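Local coordinates for protein TetR-family transcriptional regulator (Pectobacterium atrosepticum, PDB 2HYT) that probably binds operator DNA through an N-terminal helix-turn-helix domain and regulates transcription as a TetR-family dimer, at residues A[57-60]-A[61-65]; A[137-141]-A[142-146]. All coordinates share one frame; numbering follows the deposited sequence. Where two conformers were deposited one is given.

Contact 1: A[57-60]-A[61-65]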
loop_
_atom_site.group_PDB
_atom_site.type_symbol
_atom_site.label_atom_id
_atom_site.label_comp_id
_atom_site.label_asym_id
_atom_site.label_seq_id
_atom_site.Cartn_x
_atom_site.Cartn_y
_atom_site.Cartn_z
ATOM N N LYS A 57 3.018 -3.309 -20.371
ATOM C CA LYS A 57 2.363 -3.065 -19.103
ATOM C C LYS A 57 1.031 -3.803 -18.996
ATOM O O LYS A 57 0.648 -4.311 -17.957
ATOM C CB LYS A 57 2.143 -1.564 -18.909
ATOM C CG LYS A 57 3.425 -0.800 -18.728
ATOM C CD LYS A 57 3.063 0.685 -18.443
ATOM C CE LYS A 57 4.288 1.613 -18.392
ATOM N NZ LYS A 57 3.848 3.024 -18.062
ATOM N N GLY A 58 0.314 -3.843 -20.111
ATOM C CA GLY A 58 -0.950 -4.565 -20.173
ATOM C C GLY A 58 -0.773 -6.079 -19.916
ATOM O O GLY A 58 -1.547 -6.746 -19.250
ATOM N N LEU A 59 0.281 -6.624 -20.521
ATOM C CA LEU A 59 0.663 -8.014 -20.306
ATOM C C LEU A 59 0.989 -8.239 -18.831
ATOM O O LEU A 59 0.488 -9.192 -18.197
ATOM C CB LEU A 59 1.825 -8.377 -21.204
ATOM C CG LEU A 59 2.357 -9.807 -21.048
ATOM C CD1 LEU A 59 1.262 -10.898 -21.103
ATOM C CD2 LEU A 59 3.500 -10.038 -22.129
ATOM N N LEU A 60 1.831 -7.362 -18.285
ATOM C CA LEU A 60 2.183 -7.466 -16.872
ATOM C C LEU A 60 0.918 -7.457 -15.992
ATOM O O LEU A 60 0.780 -8.279 -15.073
ATOM C CB LEU A 60 3.121 -6.357 -16.423
ATOM C CG LEU A 60 3.573 -6.431 -14.958
ATOM C CD1 LEU A 60 4.338 -7.718 -14.620
ATOM C CD2 LEU A 60 4.369 -5.153 -14.588
ATOM N N ALA A 61 -0.019 -6.550 -16.260
ATOM C CA ALA A 61 -1.253 -6.496 -15.459
ATOM C C ALA A 61 -2.015 -7.796 -15.532
ATOM O O ALA A 61 -2.530 -8.317 -14.509
ATOM C CB ALA A 61 -2.118 -5.301 -15.877
ATOM N N ALA A 62 -2.027 -8.397 -16.720
ATOM C CA ALA A 62 -2.766 -9.614 -16.919
ATOM C C ALA A 62 -2.120 -10.783 -16.167
ATOM O O ALA A 62 -2.799 -11.641 -15.660
ATOM C CB ALA A 62 -2.912 -9.928 -18.425
ATOM N N VAL A 63 -0.792 -10.844 -16.190
ATOM C CA VAL A 63 -0.011 -11.821 -15.433
ATOM C C VAL A 63 -0.280 -11.651 -13.946
ATOM O O VAL A 63 -0.537 -12.641 -13.245
ATOM C CB VAL A 63 1.469 -11.666 -15.736
ATOM C CG1 VAL A 63 2.319 -12.399 -14.715
ATOM C CG2 VAL A 63 1.778 -12.145 -17.217
ATOM N N VAL A 64 -0.214 -10.408 -13.469
ATOM C CA VAL A 64 -0.485 -10.119 -12.043
ATOM C C VAL A 64 -1.895 -10.584 -11.616
ATOM O O VAL A 64 -2.039 -11.237 -10.569
ATOM C CB VAL A 64 -0.260 -8.641 -11.727
ATOM C CG1 VAL A 64 -0.875 -8.266 -10.399
ATOM C CG2 VAL A 64 1.256 -8.308 -11.779
ATOM N N GLU A 65 -2.910 -10.300 -12.424
ATOM C CA GLU A 65 -4.266 -10.760 -12.154
ATOM C C GLU A 65 -4.314 -12.282 -11.935
ATOM O O GLU A 65 -4.975 -12.760 -11.000
ATOM C CB GLU A 65 -5.206 -10.332 -13.265
ATOM C CG GLU A 65 -6.616 -10.869 -13.131
ATOM C CD GLU A 65 -7.529 -10.426 -14.261
ATOM O OE1 GLU A 65 -7.082 -10.387 -15.440
ATOM O OE2 GLU A 65 -8.718 -10.178 -13.974
#
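The first turns of helix 56-81, which leads out of the TetR-type DNA-binding domain, bring Leu-59 against Val-63 and Leu-60 against Val-64, each pair one helical turn apart. In the first pair the two side chains run at a slant to each other, and the touching atoms are Leu-59 CD1 and Val-63 CG2, 4.1 Å apart. Val-63 has CG1 anti to its backbone N (chi1 165°), which turns CG2 back along the helix, to 3.4 Å from Leu-59 O. Val-64 takes the same rotamer: its CG2 lies 3.3 Å from Leu-60 O and meets Leu-60 CD1 at 4.2 Å. The i to i+4 backbone bonds are unbroken but uneven. Val-64 N donates to Leu-60 O at 2.8 Å with an N-H...O angle of 169°, whereas that from Ala-62 N to Gly-58 O is longer, 3.1 Å, and more bent, 148°. At the helix start, Gly-58 N is hydrogen-bonded to Asp-55 OD1. The two leucines serve different neighbours: Leu-59, with Ala-62 and Val-63, packs on Leu-18 of helix 7-28, and also reaches Phe-53, Met-35 and Leu-38 of the shorter helices, while Leu-60 and Val-64 lie against helix 103-117 through Ile-108, Val-116 and Ala-113.

Contact 2: A[137-141]-A[142-146]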
loop_
_atom_site.group_PDB
_atom_site.type_symbol
_atom_site.label_atom_id
_atom_site.label_comp_id
_atom_site.label_asym_id
_atom_site.label_seq_id
_atom_site.Cartn_x
_atom_site.Cartn_y
_atom_site.Cartn_z
ATOM N N ASP A 137 -14.698 -11.735 10.513
ATOM C CA ASP A 137 -16.116 -11.803 10.915
ATOM C C ASP A 137 -16.372 -13.126 11.638
ATOM O O ASP A 137 -16.946 -13.170 12.727
ATOM C CB ASP A 137 -16.982 -11.672 9.659
ATOM C CG ASP A 137 -18.456 -11.606 9.950
ATOM O OD1 ASP A 137 -19.008 -12.645 10.362
ATOM O OD2 ASP A 137 -19.077 -10.538 9.695
ATOM N N ASN A 138 -15.920 -14.213 11.007
ATOM C CA ASN A 138 -16.023 -15.536 11.607
ATOM C C ASN A 138 -15.373 -15.603 12.991
ATOM O O ASN A 138 -16.007 -16.097 13.947
ATOM C CB ASN A 138 -15.479 -16.594 10.655
ATOM C CG ASN A 138 -15.416 -17.974 11.261
ATOM O OD1 ASN A 138 -14.534 -18.265 12.043
ATOM N ND2 ASN A 138 -16.395 -18.802 10.956
ATOM N N LEU A 139 -14.139 -15.132 13.120
ATOM C CA LEU A 139 -13.411 -15.191 14.386
ATOM C C LEU A 139 -14.025 -14.311 15.456
ATOM O O LEU A 139 -13.990 -14.641 16.648
ATOM C CB LEU A 139 -11.955 -14.767 14.165
ATOM C CG LEU A 139 -11.116 -15.750 13.327
ATOM C CD1 LEU A 139 -9.807 -15.098 12.846
ATOM C CD2 LEU A 139 -10.801 -17.031 14.138
ATOM N N ILE A 140 -14.593 -13.177 15.037
ATOM C CA ILE A 140 -15.333 -12.346 16.002
ATOM C C ILE A 140 -16.607 -13.058 16.480
ATOM O O ILE A 140 -16.906 -13.118 17.685
ATOM C CB ILE A 140 -15.629 -10.947 15.436
ATOM C CG1 ILE A 140 -14.333 -10.167 15.318
ATOM C CG2 ILE A 140 -16.611 -10.218 16.415
ATOM C CD1 ILE A 140 -14.421 -8.929 14.387
ATOM N N ARG A 141 -17.351 -13.642 15.543
ATOM C CA ARG A 141 -18.541 -14.391 15.898
ATOM C C ARG A 141 -18.226 -15.554 16.851
ATOM O O ARG A 141 -18.990 -15.798 17.773
ATOM C CB ARG A 141 -19.224 -14.915 14.630
ATOM C CG ARG A 141 -19.958 -13.848 13.829
ATOM C CD ARG A 141 -20.571 -14.454 12.624
ATOM N NE ARG A 141 -21.232 -13.451 11.800
ATOM C CZ ARG A 141 -22.528 -13.200 11.835
ATOM N NH1 ARG A 141 -23.315 -13.857 12.665
ATOM N NH2 ARG A 141 -23.035 -12.268 11.051
ATOM N N GLN A 142 -17.102 -16.230 16.647
ATOM C CA GLN A 142 -16.650 -17.319 17.516
ATOM C C GLN A 142 -16.217 -16.872 18.916
ATOM O O GLN A 142 -16.065 -17.729 19.837
ATOM C CB GLN A 142 -15.478 -18.058 16.867
ATOM C CG GLN A 142 -15.788 -18.881 15.660
ATOM C CD GLN A 142 -14.734 -19.926 15.363
ATOM O OE1 GLN A 142 -14.385 -20.731 16.251
ATOM N NE2 GLN A 142 -14.285 -19.993 14.108
ATOM N N GLY A 143 -16.054 -15.568 19.115
ATOM C CA GLY A 143 -15.548 -15.036 20.377
ATOM C C GLY A 143 -14.055 -15.196 20.526
ATOM O O GLY A 143 -13.522 -15.022 21.643
ATOM N N VAL A 144 -13.369 -15.497 19.432
ATOM C CA VAL A 144 -11.907 -15.631 19.450
ATOM C C VAL A 144 -11.226 -14.265 19.360
ATOM O O VAL A 144 -10.286 -13.984 20.127
ATOM C CB VAL A 144 -11.403 -16.575 18.305
ATOM C CG1 VAL A 144 -9.872 -16.612 18.200
ATOM C CG2 VAL A 144 -11.991 -18.016 18.502
ATOM N N VAL A 145 -11.696 -13.444 18.418
ATOM C CA VAL A 145 -11.192 -12.088 18.171
ATOM C C VAL A 145 -12.144 -11.076 18.797
ATOM O O VAL A 145 -13.374 -11.191 18.709
ATOM C CB VAL A 145 -10.953 -11.838 16.672
ATOM C CG1 VAL A 145 -10.773 -10.284 16.302
ATOM C CG2 VAL A 145 -9.752 -12.651 16.206
ATOM N N ALA A 146 -11.557 -10.086 19.474
ATOM C CA ALA A 146 -12.342 -9.041 20.131
ATOM C C ALA A 146 -13.212 -8.245 19.150
ATOM O O ALA A 146 -12.901 -8.122 17.958
ATOM C CB ALA A 146 -11.394 -8.067 20.913
HETATM O O HOH W 1 -15.740 -11.566 19.825
#
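Asn-138 meets Gln-142 twice, one turn ahead: its carbonyl O accepts from Gln-142 N, and its OD1 accepts from Gln-142 NE2 at 2.7 Å. The two amide planes stand at 90°, with OD1 close to the plane of the Gln-142 amide; NE2 also bonds Asp-85 OD2, so this nitrogen donates twice. Leu-139 O takes two backbone donors, Val-144 N at 3.0 Å, almost in line with the carbonyl but bent at its hydrogen, and Val-145 N at 3.1 Å, nearly straight at its hydrogen but above the carbonyl plane. The Leu-139 side chain packs on the turn, with CB 3.7 Å from Val-145 CG2 and CD2 near Val-144 CG1. Ile-140 O accepts from Gly-143 N at 3.0 Å, and a water donates to it and to Val-145 O. Ile-140 CG1, anti to the carbonyl carbon (chi1 -69°), reaches Val-145 CG1 at 3.7 Å, and the CA-H of Ile-140 points at Val-145 O. Arg-141 NE forms a salt bridge with Asp-137 OD1 (2.8 Å) in one of two Asp-137 conformers. With positive phi (77°) at Gly-143, the bonds Val-144 N to Leu-139 O and Gly-143 N to Ile-140 O define a Schellman motif ending helix 122-141; that from Val-145 N is additional.

Contact 1 comes first along the chain, near the start of helix 56-81; contact 2 follows at the end of helix 122-141 and in the loop leading to helix 150-170. Their centres are 36 Å apart, on opposite sides of the chain's centre, and their nearest atoms remain about 24 Å apart. They share no helix. Contact 1 joins the N-terminal helices (7-28 and the predicted helix-turn-helix, 35-42 and 48-53) to helix 103-117, and so sits at the junction between the DNA-binding and C-terminal domains. Contact 2 lies at the far end of the C-terminal domain, where backbone hydrogen bonds tie Val-144 and Ala-146 to the C-terminal tail and Ala-146 packs on Leu-187 of the second subunit.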